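PDB 5J90: RagB/SusD domain protein from Flavobacterium johnsoniae, which binds chitin as a SusD homologue of a polysaccharide utilization locus, and probably works at the outer membrane, where such lipoproteins capture glycans. Local coordinates for residues A150-S153 with T159-F162; Y92-V97 with G135-S140; E355-G360 with Q418-Q423. All coordinates share one frame; numbering follows the deposited sequence.

Contact 1. Residues A150-S153 with T159-F162; sequences AYDS and TQMF
A lone side-chain hydrogen bond between Gln160 and Asp152 makes this contact, tying the second turn of helix 154-177 back to the loop that leads into it. The backbones stand well apart: the closest pair of CA atoms, those of Asp152 and Gln160, lies 10.1 Å apart, so two polar side chains have to span the distance. Gln160 does most of the reaching. Beyond CG its chain is extended (chi2 174°), and this carries the amide away from the helix to the carboxylate. NE2 of Gln160 donates to OD2 of Asp152 over 2.8 Å, with a nearly straight N-H...O angle of 170°. The acceptor lies almost in the plane of the amide, as a directed N-H requires. On the other side the fit is less regular, because NE2 arrives from above the carboxylate, 43° out of its plane. The amide presents its nitrogen, not OE1, to the carboxylate: OE1 of Gln160 stays 3.9 Å from OD2 of Asp152.

The carboxylate is buried and held at more than one point. Its other oxygen, OD1, bonds to the hydroxyl of Ser140, and the backbone of Asp152 pairs with that of Ile137; a weak bond to Glu156 O also engages Gln160 NE2. Ser153, next in the chain, is the N-cap, and its backbone N bonds to the carboxylate of Glu156, consistent with a capping box. Asp152 thus belongs to a helix start of the N-capped kind, with the loop residue just ahead of the cap bound to a side chain in the second turn of the helix.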
ATOM      1  N   ALA A 150      -2.146 -22.848   5.019  1.00 13.17           N
ATOM      2  CA  ALA A 150      -1.596 -21.564   4.602  1.00 11.29           C
ATOM      3  C   ALA A 150      -2.659 -20.586   4.108  1.00 10.35           C
ATOM      4  O   ALA A 150      -3.695 -20.981   3.560  1.00 11.25           O
ATOM      5  CB  ALA A 150      -0.520 -21.762   3.539  1.00 13.06           C
ATOM      6  N   TYR A 151      -2.375 -19.305   4.325  1.00  9.58           N
ATOM      7  CA  TYR A 151      -3.218 -18.226   3.819  1.00  9.37           C
ATOM      8  C   TYR A 151      -2.748 -17.830   2.424  1.00  9.85           C
ATOM      9  O   TYR A 151      -1.557 -17.900   2.125  1.00 11.76           O
ATOM     10  CB  TYR A 151      -3.103 -17.001   4.718  1.00 10.40           C
ATOM     11  CG  TYR A 151      -3.779 -17.082   6.082  1.00  8.09           C
ATOM     12  CD1 TYR A 151      -3.783 -18.260   6.837  1.00  9.78           C
ATOM     13  CD2 TYR A 151      -4.366 -15.954   6.640  1.00  9.09           C
ATOM     14  CE1 TYR A 151      -4.387 -18.300   8.097  1.00  9.14           C
ATOM     15  CE2 TYR A 151      -4.969 -15.988   7.896  1.00 10.66           C
ATOM     16  CZ  TYR A 151      -4.971 -17.162   8.621  1.00  8.45           C
ATOM     17  OH  TYR A 151      -5.576 -17.189   9.861  1.00  9.27           O
ATOM     18  N   ASP A 152      -3.683 -17.401   1.583  1.00  8.93           N
ATOM     19  CA  ASP A 152      -3.333 -16.759   0.319  1.00  9.67           C
ATOM     20  C   ASP A 152      -3.202 -15.247   0.533  1.00  8.75           C
ATOM     21  O   ASP A 152      -3.828 -14.683   1.431  1.00  9.82           O
ATOM     22  CB  ASP A 152      -4.430 -16.972  -0.727  1.00  9.60           C
ATOM     23  CG  ASP A 152      -4.664 -18.424  -1.089  1.00  9.61           C
ATOM     24  OD1 ASP A 152      -3.858 -19.303  -0.729  1.00 12.52           O
ATOM     25  OD2 ASP A 152      -5.680 -18.676  -1.777  1.00 11.13           O
ATOM     26  N   SER A 153      -2.414 -14.583  -0.317  1.00  8.58           N
ATOM     27  CA  SER A 153      -2.399 -13.125  -0.284  1.00  7.65           C
ATOM     28  C   SER A 153      -3.736 -12.599  -0.806  1.00  7.80           C
ATOM     29  O   SER A 153      -4.435 -13.282  -1.555  1.00  8.36           O
ATOM     30  CB  SER A 153      -1.261 -12.560  -1.131  1.00  7.87           C
ATOM     31  OG  SER A 153      -1.549 -12.738  -2.510  1.00  9.80           O
ATOM     32  N   THR A 159      -7.698 -12.573  -7.678  1.00  8.63           N
ATOM     33  CA  THR A 159      -7.548 -13.268  -8.956  1.00  8.65           C
ATOM     34  C   THR A 159      -8.393 -14.538  -8.998  1.00  8.14           C
ATOM     35  O   THR A 159      -9.092 -14.803  -9.984  1.00  9.37           O
ATOM     36  CB  THR A 159      -6.067 -13.578  -9.222  1.00  9.28           C
ATOM     37  OG1 THR A 159      -5.391 -12.346  -9.483  1.00 12.21           O
ATOM     38  CG2 THR A 159      -5.881 -14.499 -10.423  1.00 11.34           C
ATOM     39  N   GLN A 160      -8.353 -15.315  -7.919  1.00  8.24           N
ATOM     40  CA  GLN A 160      -9.168 -16.529  -7.862  1.00  8.87           C
ATOM     41  C   GLN A 160     -10.673 -16.253  -7.927  1.00  8.63           C
ATOM     42  O   GLN A 160     -11.410 -16.964  -8.616  1.00  9.70           O
ATOM     43  CB  GLN A 160      -8.833 -17.336  -6.612  1.00  9.95           C
ATOM     44  CG  GLN A 160      -7.444 -17.910  -6.581  1.00 16.83           C
ATOM     45  CD  GLN A 160      -7.149 -18.568  -5.255  1.00 19.39           C
ATOM     46  OE1 GLN A 160      -7.606 -19.687  -4.999  1.00 17.79           O
ATOM     47  NE2 GLN A 160      -6.405 -17.866  -4.385  1.00 14.40           N
ATOM     48  N   MET A 161     -11.136 -15.223  -7.220  1.00  8.31           N
ATOM     49  CA  MET A 161     -12.553 -14.880  -7.230  1.00  8.63           C
ATOM     50  C   MET A 161     -13.018 -14.476  -8.628  1.00  7.39           C
ATOM     51  O   MET A 161     -14.091 -14.893  -9.070  1.00  8.97           O
ATOM     52  CB  MET A 161     -12.871 -13.800  -6.191  1.00  8.16           C
ATOM     53  CG  MET A 161     -12.695 -14.282  -4.750  1.00  8.78           C
ATOM     54  SD  MET A 161     -13.263 -13.112  -3.508  1.00  9.67           S
ATOM     55  CE  MET A 161     -12.284 -11.641  -3.839  1.00 11.96           C
ATOM     56  N   PHE A 162     -12.225 -13.685  -9.342  1.00  7.93           N
ATOM     57  CA  PHE A 162     -12.596 -13.324 -10.711  1.00  8.09           C
ATOM     58  C   PHE A 162     -12.687 -14.569 -11.591  1.00  9.57           C
ATOM     59  O   PHE A 162     -13.573 -14.657 -12.446  1.00  9.40           O
ATOM     60  CB  PHE A 162     -11.577 -12.347 -11.313  1.00  8.73           C
ATOM     61  CG  PHE A 162     -11.642 -10.939 -10.753  1.00  8.24           C
ATOM     62  CD1 PHE A 162     -12.835 -10.219 -10.732  1.00  9.45           C
ATOM     63  CD2 PHE A 162     -10.489 -10.317 -10.293  1.00  8.61           C
ATOM     64  CE1 PHE A 162     -12.885  -8.915 -10.241  1.00  9.22           C
ATOM     65  CE2 PHE A 162     -10.527  -9.020  -9.796  1.00  9.14           C
ATOM     66  CZ  PHE A 162     -11.733  -8.312  -9.770  1.00  7.95           C
TER

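Contact 2. Residues Y92-V97 with G135-S140; sequences YGYKNV and GPIIYS. With EDO (1,2-ethanediol), chain C.
Tyr94, on helix 83-108, drives its hydroxyl into the loop after helix 113-134 and meets it at Ile137 and Ile138. That loop opens at Gly135, the first residue to leave the helical conformation. Its positive phi of 93° suits glycine, since a CB built there would lie 2.4 Å from CD of Pro136 and would also press on the preceding carbonyl oxygen. Pro136 then leads the chain to Ile137, whose CB sits 3.3 Å from OH of Tyr94. A chi1 of 64° places CG1 of Ile137 between the backbone N and the carbonyl carbon, and from there CD1 comes within 3.7 Å of the same Tyr94 OH.

Ile138 supplies the polar partner. Tyr94 OH donates to Ile138 O across 2.6 Å, approaching in the carbonyl plane, on a lone pair, at a C=O...donor angle of 122°. The oxygen lies at the edge of the ring, while CE2 of Tyr94 packs 4.0 Å from CB of Ile138. Helices 83-108 and 113-134 follow each other closely in the chain, as consecutive helices do in the TPR-like part of SusD-family proteins, and Tyr94, which also rests on Met127 and Met130, ties helix 83-108 to the chain leaving helix 113-134. A phenylalanine in place of Tyr94 would probably leave the buried Ile138 carbonyl without its donor and open a gap beside CB of Ile137.

Tyr139 follows, its ring in a cation-pi contact with Lys123 and its hydroxyl bonded to Glu164. Elsewhere on the first segment, Tyr92 holds a 1,2-ethanediol molecule, probably from the crystallisation liquor: Tyr92 OH and O1 of the diol are hydrogen-bonded at 2.5 Å, and either could be the donor.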
ATOM      1  N   TYR A  92     -17.724 -18.083  12.013  1.00 10.38           N
ATOM      2  CA  TYR A  92     -19.011 -18.347  11.373  1.00 10.50           C
ATOM      3  C   TYR A  92     -18.930 -18.383   9.847  1.00 10.36           C
ATOM      4  O   TYR A  92     -19.571 -19.214   9.206  1.00 11.46           O
ATOM      5  CB  TYR A  92     -20.095 -17.376  11.859  1.00 11.43           C
ATOM      6  CG  TYR A  92     -20.762 -17.870  13.122  1.00 11.64           C
ATOM      7  CD1 TYR A  92     -20.124 -17.765  14.351  1.00 13.25           C
ATOM      8  CD2 TYR A  92     -22.013 -18.471  13.080  1.00 12.03           C
ATOM      9  CE1 TYR A  92     -20.716 -18.233  15.509  1.00 13.15           C
ATOM     10  CE2 TYR A  92     -22.612 -18.948  14.239  1.00 13.32           C
ATOM     11  CZ  TYR A  92     -21.953 -18.824  15.441  1.00 13.12           C
ATOM     12  OH  TYR A  92     -22.542 -19.290  16.604  1.00 16.27           O
ATOM     13  N   GLY A  93     -18.113 -17.509   9.265  1.00  9.54           N
ATOM     14  CA  GLY A  93     -17.930 -17.489   7.825  1.00 10.34           C
ATOM     15  C   GLY A  93     -17.313 -18.769   7.290  1.00  8.86           C
ATOM     16  O   GLY A  93     -17.768 -19.336   6.303  1.00  9.96           O
ATOM     17  N   TYR A  94     -16.250 -19.230   7.939  1.00  9.03           N
ATOM     18  CA  TYR A  94     -15.595 -20.437   7.462  1.00  9.55           C
ATOM     19  C   TYR A  94     -16.427 -21.698   7.700  1.00  9.35           C
ATOM     20  O   TYR A  94     -16.464 -22.591   6.853  1.00 11.16           O
ATOM     21  CB  TYR A  94     -14.181 -20.574   8.049  1.00 10.57           C
ATOM     22  CG  TYR A  94     -13.179 -19.801   7.222  1.00  9.79           C
ATOM     23  CD1 TYR A  94     -12.831 -18.499   7.558  1.00  9.33           C
ATOM     24  CD2 TYR A  94     -12.625 -20.360   6.080  1.00  9.51           C
ATOM     25  CE1 TYR A  94     -11.935 -17.775   6.779  1.00  8.42           C
ATOM     26  CE2 TYR A  94     -11.726 -19.644   5.285  1.00  8.80           C
ATOM     27  CZ  TYR A  94     -11.391 -18.354   5.656  1.00  8.93           C
ATOM     28  OH  TYR A  94     -10.507 -17.629   4.884  1.00  9.80           O
ATOM     29  N   LYS A  95     -17.113 -21.756   8.837  1.00  9.97           N
ATOM     30  CA  LYS A  95     -17.887 -22.943   9.167  1.00 13.74           C
ATOM     31  C   LYS A  95     -19.093 -23.114   8.245  1.00 11.92           C
ATOM     32  O   LYS A  95     -19.460 -24.235   7.890  1.00 14.32           O
ATOM     33  CB  LYS A  95     -18.349 -22.873  10.623  1.00 14.16           C
ATOM     34  CG  LYS A  95     -19.177 -24.064  11.087  1.00 26.97           C
ATOM     35  CD  LYS A  95     -18.290 -25.242  11.446  1.00 32.69           C
ATOM     36  CE  LYS A  95     -19.117 -26.444  11.882  1.00 34.66           C
ATOM     37  NZ  LYS A  95     -18.247 -27.583  12.281  1.00 39.49           N
ATOM     38  N   ASN A  96     -19.692 -21.999   7.839  1.00 11.37           N
ATOM     39  CA  ASN A  96     -20.969 -22.050   7.127  1.00 12.14           C
ATOM     40  C   ASN A  96     -20.916 -21.673   5.666  1.00 15.59           C
ATOM     41  O   ASN A  96     -21.600 -22.276   4.848  1.00 17.35           O
ATOM     42  CB  ASN A  96     -21.999 -21.186   7.837  1.00 12.83           C
ATOM     43  CG  ASN A  96     -22.347 -21.726   9.191  1.00 17.77           C
ATOM     44  OD1 ASN A  96     -22.919 -22.810   9.302  1.00 18.01           O
ATOM     45  ND2 ASN A  96     -21.981 -20.997  10.234  1.00 17.78           N
ATOM     46  N   VAL A  97     -20.134 -20.659   5.326  1.00 11.26           N
ATOM     47  CA  VAL A  97     -20.002 -20.304   3.923  1.00 11.23           C
ATOM     48  C   VAL A  97     -18.906 -21.122   3.247  1.00 10.80           C
ATOM     49  O   VAL A  97     -19.165 -21.855   2.289  1.00 11.55           O
ATOM     50  CB  VAL A  97     -19.753 -18.793   3.737  1.00 11.83           C
ATOM     51  CG1 VAL A  97     -19.525 -18.475   2.272  1.00 13.60           C
ATOM     52  CG2 VAL A  97     -20.938 -18.007   4.284  1.00 14.17           C
ATOM     53  N   GLY A 135      -7.705  -9.087   4.948  1.00  6.88           N
ATOM     54  CA  GLY A 135      -6.596  -9.085   4.001  1.00  7.33           C
ATOM     55  C   GLY A 135      -6.306 -10.505   3.537  1.00  8.03           C
ATOM     56  O   GLY A 135      -7.156 -11.151   2.927  1.00  7.75           O
ATOM     57  N   PRO A 136      -5.107 -11.026   3.832  1.00  7.05           N
ATOM     58  CA  PRO A 136      -4.865 -12.440   3.535  1.00  6.95           C
ATOM     59  C   PRO A 136      -5.886 -13.321   4.255  1.00  7.11           C
ATOM     60  O   PRO A 136      -6.255 -13.030   5.395  1.00  8.04           O
ATOM     61  CB  PRO A 136      -3.452 -12.682   4.100  1.00  7.50           C
ATOM     62  CG  PRO A 136      -2.814 -11.302   4.124  1.00  8.21           C
ATOM     63  CD  PRO A 136      -3.944 -10.371   4.459  1.00  7.74           C
ATOM     64  N   ILE A 137      -6.354 -14.365   3.575  1.00  6.86           N
ATOM     65  CA  ILE A 137      -7.271 -15.331   4.197  1.00  7.15           C
ATOM     66  C   ILE A 137      -6.958 -16.728   3.687  1.00  7.93           C
ATOM     67  O   ILE A 137      -6.219 -16.895   2.718  1.00  8.33           O
ATOM     68  CB  ILE A 137      -8.764 -15.005   3.902  1.00  7.90           C
ATOM     69  CG1 ILE A 137      -9.060 -15.112   2.400  1.00  8.04           C
ATOM     70  CG2 ILE A 137      -9.146 -13.638   4.467  1.00  8.43           C
ATOM     71  CD1 ILE A 137     -10.560 -15.150   2.072  1.00  8.18           C
ATOM     72  N   ILE A 138      -7.523 -17.740   4.343  1.00  8.63           N
ATOM     73  CA  ILE A 138      -7.473 -19.091   3.810  1.00  8.95           C
ATOM     74  C   ILE A 138      -8.432 -19.196   2.623  1.00  8.56           C
ATOM     75  O   ILE A 138      -9.610 -18.838   2.722  1.00  9.79           O
ATOM     76  CB  ILE A 138      -7.822 -20.133   4.887  1.00  9.49           C
ATOM     77  CG1 ILE A 138      -6.745 -20.130   5.970  1.00 11.04           C
ATOM     78  CG2 ILE A 138      -7.948 -21.516   4.253  1.00 10.93           C
ATOM     79  CD1 ILE A 138      -7.091 -20.969   7.204  1.00 14.02           C
ATOM     80  N   TYR A 139      -7.930 -19.652   1.484  1.00  8.63           N
ATOM     81  CA  TYR A 139      -8.793 -19.775   0.313  1.00  8.90           C
ATOM     82  C   TYR A 139      -8.393 -21.020  -0.482  1.00 10.88           C
ATOM     83  O   TYR A 139      -9.061 -22.047  -0.373  1.00 11.63           O
ATOM     84  CB  TYR A 139      -8.810 -18.470  -0.514  1.00  9.97           C
ATOM     85  CG  TYR A 139     -10.093 -18.257  -1.297  1.00  9.49           C
ATOM     86  CD1 TYR A 139     -11.293 -17.998  -0.644  1.00  9.85           C
ATOM     87  CD2 TYR A 139     -10.099 -18.298  -2.689  1.00 11.47           C
ATOM     88  CE1 TYR A 139     -12.470 -17.810  -1.353  1.00  9.74           C
ATOM     89  CE2 TYR A 139     -11.284 -18.107  -3.410  1.00 10.70           C
ATOM     90  CZ  TYR A 139     -12.456 -17.861  -2.730  1.00  9.58           C
ATOM     91  OH  TYR A 139     -13.639 -17.664  -3.413  1.00 10.63           O
ATOM     92  N   SER A 140      -7.284 -20.967  -1.210  1.00 11.13           N
ATOM     93  CA  SER A 140      -6.869 -22.113  -2.026  1.00 11.70           C
ATOM     94  C   SER A 140      -6.587 -23.376  -1.203  1.00 13.47           C
ATOM     95  O   SER A 140      -6.791 -24.491  -1.691  1.00 15.45           O
ATOM     96  CB  SER A 140      -5.652 -21.771  -2.909  1.00 12.59           C
ATOM     97  OG  SER A 140      -4.457 -21.619  -2.152  1.00 13.11           O
TER
HETATM   98  C1  EDO C 601     -21.394 -19.496  19.311  1.00 29.62           C
HETATM   99  O1  EDO C 601     -21.704 -20.669  18.551  1.00 35.87           O
HETATM  100  C2  EDO C 601     -20.102 -19.729  20.079  1.00 28.61           C
HETATM  101  O2  EDO C 601     -19.066 -20.112  19.166  1.00 33.51           O

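Contact 3. Residues E355-G360 with Q418-Q423; sequences ELYEAG and QKIITQ
Tyr357 accounts for more than half of the surface buried here, reaching from helix 353-368 to touch Lys419, Ile420 and Gln423 of helix 413-428. The short helical segments run in nearly the same direction, 20° apart, with their axes 10.4 Å from each other at closest approach. The ring spans this separation because chi1 of Tyr357 (173°) sets CG opposite the backbone N. Three successive parts of it touch the other helix. At the base, CD1 of Tyr357 packs on CG1 of Ile420 at 3.8 Å. Midway, CE1 of Tyr357 comes to 3.4 Å from the backbone O of Lys419, which lies at the ring edge, near its plane. At the far end, the hydroxyl oxygen of Tyr357 rests 3.5 Å from CG of Gln423 and 3.6 Å from CB of Lys419, so aliphatic parts of polar residues flank it.

Gln423 is bent at chi2, and its amide stands almost perpendicular to the tyrosine ring, 85° between the planes. The amide is well occupied: NE2 of Gln423 donates to a water at 3.0 Å and also bonds to Tyr376, whereas OE1 takes a bond from Arg282. The same water gives only a weak bond, 3.4 Å long, to Tyr357 OH, whose stronger partner is Val405 O. Lys419 presents CB to the ring but sends NZ away to Ala406 O and Thr404 O, so its charged end is satisfied by the loop before helix 413-428. Two near-parallel helices, packed side by side though far apart in sequence, are consistent with the stacked helices of the TPR-like scaffold of SusD-family proteins.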
ATOM      1  N   GLU A 355     -25.799  10.529 -16.186  1.00 11.79           N
ATOM      2  CA  GLU A 355     -26.998   9.718 -16.430  1.00 11.86           C
ATOM      3  C   GLU A 355     -27.079   8.568 -15.437  1.00 10.74           C
ATOM      4  O   GLU A 355     -28.146   8.261 -14.894  1.00 11.09           O
ATOM      5  CB  GLU A 355     -26.987   9.133 -17.848  1.00 14.68           C
ATOM      6  CG  GLU A 355     -27.189  10.125 -18.984  1.00 19.74           C
ATOM      7  CD  GLU A 355     -26.990   9.482 -20.353  1.00 24.67           C
ATOM      8  OE1 GLU A 355     -26.263   8.462 -20.456  1.00 20.81           O
ATOM      9  OE2 GLU A 355     -27.568  10.001 -21.336  1.00 28.73           O
ATOM     10  N   LEU A 356     -25.939   7.921 -15.205  1.00 10.12           N
ATOM     11  CA  LEU A 356     -25.873   6.742 -14.351  1.00  9.72           C
ATOM     12  C   LEU A 356     -26.068   7.112 -12.882  1.00  9.83           C
ATOM     13  O   LEU A 356     -26.777   6.415 -12.151  1.00  9.88           O
ATOM     14  CB  LEU A 356     -24.544   6.021 -14.581  1.00  9.39           C
ATOM     15  CG  LEU A 356     -24.475   5.376 -15.968  1.00  9.97           C
ATOM     16  CD1 LEU A 356     -23.032   5.053 -16.340  1.00 10.44           C
ATOM     17  CD2 LEU A 356     -25.336   4.124 -16.029  1.00 11.28           C
ATOM     18  N   TYR A 357     -25.477   8.227 -12.463  1.00  9.18           N
ATOM     19  CA  TYR A 357     -25.678   8.773 -11.119  1.00 10.26           C
ATOM     20  C   TYR A 357     -27.154   9.035 -10.857  1.00  9.87           C
ATOM     21  O   TYR A 357     -27.702   8.607  -9.834  1.00 11.54           O
ATOM     22  CB  TYR A 357     -24.880  10.067 -10.993  1.00 11.25           C
ATOM     23  CG  TYR A 357     -25.065  10.889  -9.734  1.00  9.42           C
ATOM     24  CD1 TYR A 357     -24.591  10.440  -8.495  1.00 10.02           C
ATOM     25  CD2 TYR A 357     -25.656  12.152  -9.789  1.00 11.42           C
ATOM     26  CE1 TYR A 357     -24.715  11.211  -7.351  1.00 10.31           C
ATOM     27  CE2 TYR A 357     -25.788  12.932  -8.645  1.00 10.26           C
ATOM     28  CZ  TYR A 357     -25.307  12.456  -7.425  1.00  9.96           C
ATOM     29  OH  TYR A 357     -25.404  13.208  -6.283  1.00 10.67           O
ATOM     30  N   GLU A 358     -27.806   9.728 -11.785  1.00 10.75           N
ATOM     31  CA  GLU A 358     -29.203  10.088 -11.575  1.00 11.58           C
ATOM     32  C   GLU A 358     -30.103   8.856 -11.627  1.00 10.94           C
ATOM     33  O   GLU A 358     -31.094   8.772 -10.890  1.00 11.52           O
ATOM     34  CB  GLU A 358     -29.637  11.162 -12.579  1.00 13.00           C
ATOM     35  CG  GLU A 358     -28.893  12.474 -12.369  1.00 14.00           C
ATOM     36  CD  GLU A 358     -29.400  13.617 -13.230  1.00 14.32           C
ATOM     37  OE1 GLU A 358     -30.213  13.375 -14.155  1.00 18.30           O
ATOM     38  OE2 GLU A 358     -28.970  14.757 -12.964  1.00 15.84           O
ATOM     39  N   ALA A 359     -29.754   7.896 -12.477  1.00 10.84           N
ATOM     40  CA  ALA A 359     -30.499   6.643 -12.546  1.00 11.21           C
ATOM     41  C   ALA A 359     -30.357   5.835 -11.256  1.00 11.65           C
ATOM     42  O   ALA A 359     -31.305   5.170 -10.829  1.00 12.44           O
ATOM     43  CB  ALA A 359     -30.078   5.814 -13.751  1.00 12.28           C
ATOM     44  N   GLY A 360     -29.181   5.878 -10.632  1.00 10.65           N
ATOM     45  CA  GLY A 360     -28.983   5.177  -9.375  1.00 10.89           C
ATOM     46  C   GLY A 360     -29.834   5.753  -8.258  1.00 10.40           C
ATOM     47  O   GLY A 360     -30.414   5.004  -7.459  1.00 10.45           O
ATOM     48  N   GLN A 418     -17.211  12.068  -5.004  1.00  8.39           N
ATOM     49  CA  GLN A 418     -17.836  12.273  -3.700  1.00  9.20           C
ATOM     50  C   GLN A 418     -19.362  12.222  -3.791  1.00 10.10           C
ATOM     51  O   GLN A 418     -20.020  11.645  -2.923  1.00 10.16           O
ATOM     52  CB  GLN A 418     -17.356  13.583  -3.063  1.00 10.65           C
ATOM     53  CG  GLN A 418     -17.881  13.811  -1.656  1.00 11.54           C
ATOM     54  CD  GLN A 418     -17.356  15.099  -1.034  1.00 12.25           C
ATOM     55  OE1 GLN A 418     -16.699  15.904  -1.704  1.00 15.22           O
ATOM     56  NE2 GLN A 418     -17.653  15.306   0.245  1.00 13.02           N
ATOM     57  N   LYS A 419     -19.928  12.821  -4.838  1.00  9.87           N
ATOM     58  CA  LYS A 419     -21.375  12.785  -5.028  1.00 11.43           C
ATOM     59  C   LYS A 419     -21.842  11.356  -5.253  1.00  8.79           C
ATOM     60  O   LYS A 419     -22.789  10.897  -4.611  1.00 10.57           O
ATOM     61  CB  LYS A 419     -21.792  13.666  -6.210  1.00 11.13           C
ATOM     62  CG  LYS A 419     -21.703  15.161  -5.916  1.00 11.59           C
ATOM     63  CD  LYS A 419     -21.944  15.965  -7.186  1.00 13.73           C
ATOM     64  CE  LYS A 419     -21.747  17.459  -6.943  1.00 13.41           C
ATOM     65  NZ  LYS A 419     -22.901  18.083  -6.220  1.00 13.81           N
ATOM     66  N   ILE A 420     -21.180  10.657  -6.168  1.00  9.03           N
ATOM     67  CA  ILE A 420     -21.534   9.273  -6.473  1.00  9.20           C
ATOM     68  C   ILE A 420     -21.481   8.373  -5.235  1.00  9.68           C
ATOM     69  O   ILE A 420     -22.432   7.638  -4.937  1.00  9.37           O
ATOM     70  CB  ILE A 420     -20.617   8.710  -7.575  1.00  8.84           C
ATOM     71  CG1 ILE A 420     -20.924   9.408  -8.903  1.00  9.46           C
ATOM     72  CG2 ILE A 420     -20.795   7.206  -7.703  1.00 10.01           C
ATOM     73  CD1 ILE A 420     -19.860   9.181  -9.981  1.00 11.43           C
ATOM     74  N   ILE A 421     -20.378   8.442  -4.502  1.00  8.21           N
ATOM     75  CA  ILE A 421     -20.216   7.572  -3.340  1.00  8.19           C
ATOM     76  C   ILE A 421     -21.176   7.965  -2.208  1.00  9.53           C
ATOM     77  O   ILE A 421     -21.664   7.098  -1.484  1.00  9.31           O
ATOM     78  CB  ILE A 421     -18.752   7.542  -2.844  1.00  7.99           C
ATOM     79  CG1 ILE A 421     -17.802   7.065  -3.958  1.00  8.30           C
ATOM     80  CG2 ILE A 421     -18.624   6.653  -1.608  1.00  8.29           C
ATOM     81  CD1 ILE A 421     -18.106   5.685  -4.497  1.00  9.21           C
ATOM     82  N   THR A 422     -21.469   9.258  -2.056  1.00  9.36           N
ATOM     83  CA  THR A 422     -22.443   9.676  -1.040  1.00  9.23           C
ATOM     84  C   THR A 422     -23.808   9.041  -1.325  1.00  8.81           C
ATOM     85  O   THR A 422     -24.439   8.474  -0.428  1.00  8.88           O
ATOM     86  CB  THR A 422     -22.585  11.212  -0.989  1.00 10.22           C
ATOM     87  OG1 THR A 422     -21.346  11.789  -0.564  1.00 10.90           O
ATOM     88  CG2 THR A 422     -23.686  11.629  -0.015  1.00 10.71           C
ATOM     89  N   GLN A 423     -24.244   9.110  -2.578  1.00 10.04           N
ATOM     90  CA  GLN A 423     -25.537   8.535  -2.943  1.00  9.33           C
ATOM     91  C   GLN A 423     -25.519   7.010  -2.859  1.00 10.21           C
ATOM     92  O   GLN A 423     -26.505   6.379  -2.464  1.00 10.12           O
ATOM     93  CB  GLN A 423     -25.977   9.046  -4.313  1.00  9.66           C
ATOM     94  CG  GLN A 423     -26.417  10.509  -4.251  1.00 10.81           C
ATOM     95  CD  GLN A 423     -27.576  10.728  -3.285  1.00 11.20           C
ATOM     96  OE1 GLN A 423     -28.512   9.926  -3.224  1.00 11.34           O
ATOM     97  NE2 GLN A 423     -27.517  11.821  -2.524  1.00 12.25           N
TER
HETATM   98  O   HOH W   1     -25.038  13.450  -2.950  1.00 13.46           O

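How the contacts relate
Contacts 1 and 2 adjoin, their centres 11 Å apart, and share the passage between helices 113-134 and 154-177: contact 2 fastens its beginning and contact 1 its end. The two touch directly, with CB of Tyr139 packed 3.4 Å from OD2 of Asp152. Contact 3 is remote, about 33 Å from contact 2 between centres, on the opposite side of the chain's centre. Contacts 2 and 3 are buried, each led by a tyrosine; in contact 2 the hydroxyl bonds across the interface, in contact 3 packing prevails and that bond goes elsewhere. Contact 1, only partly buried, is purely polar.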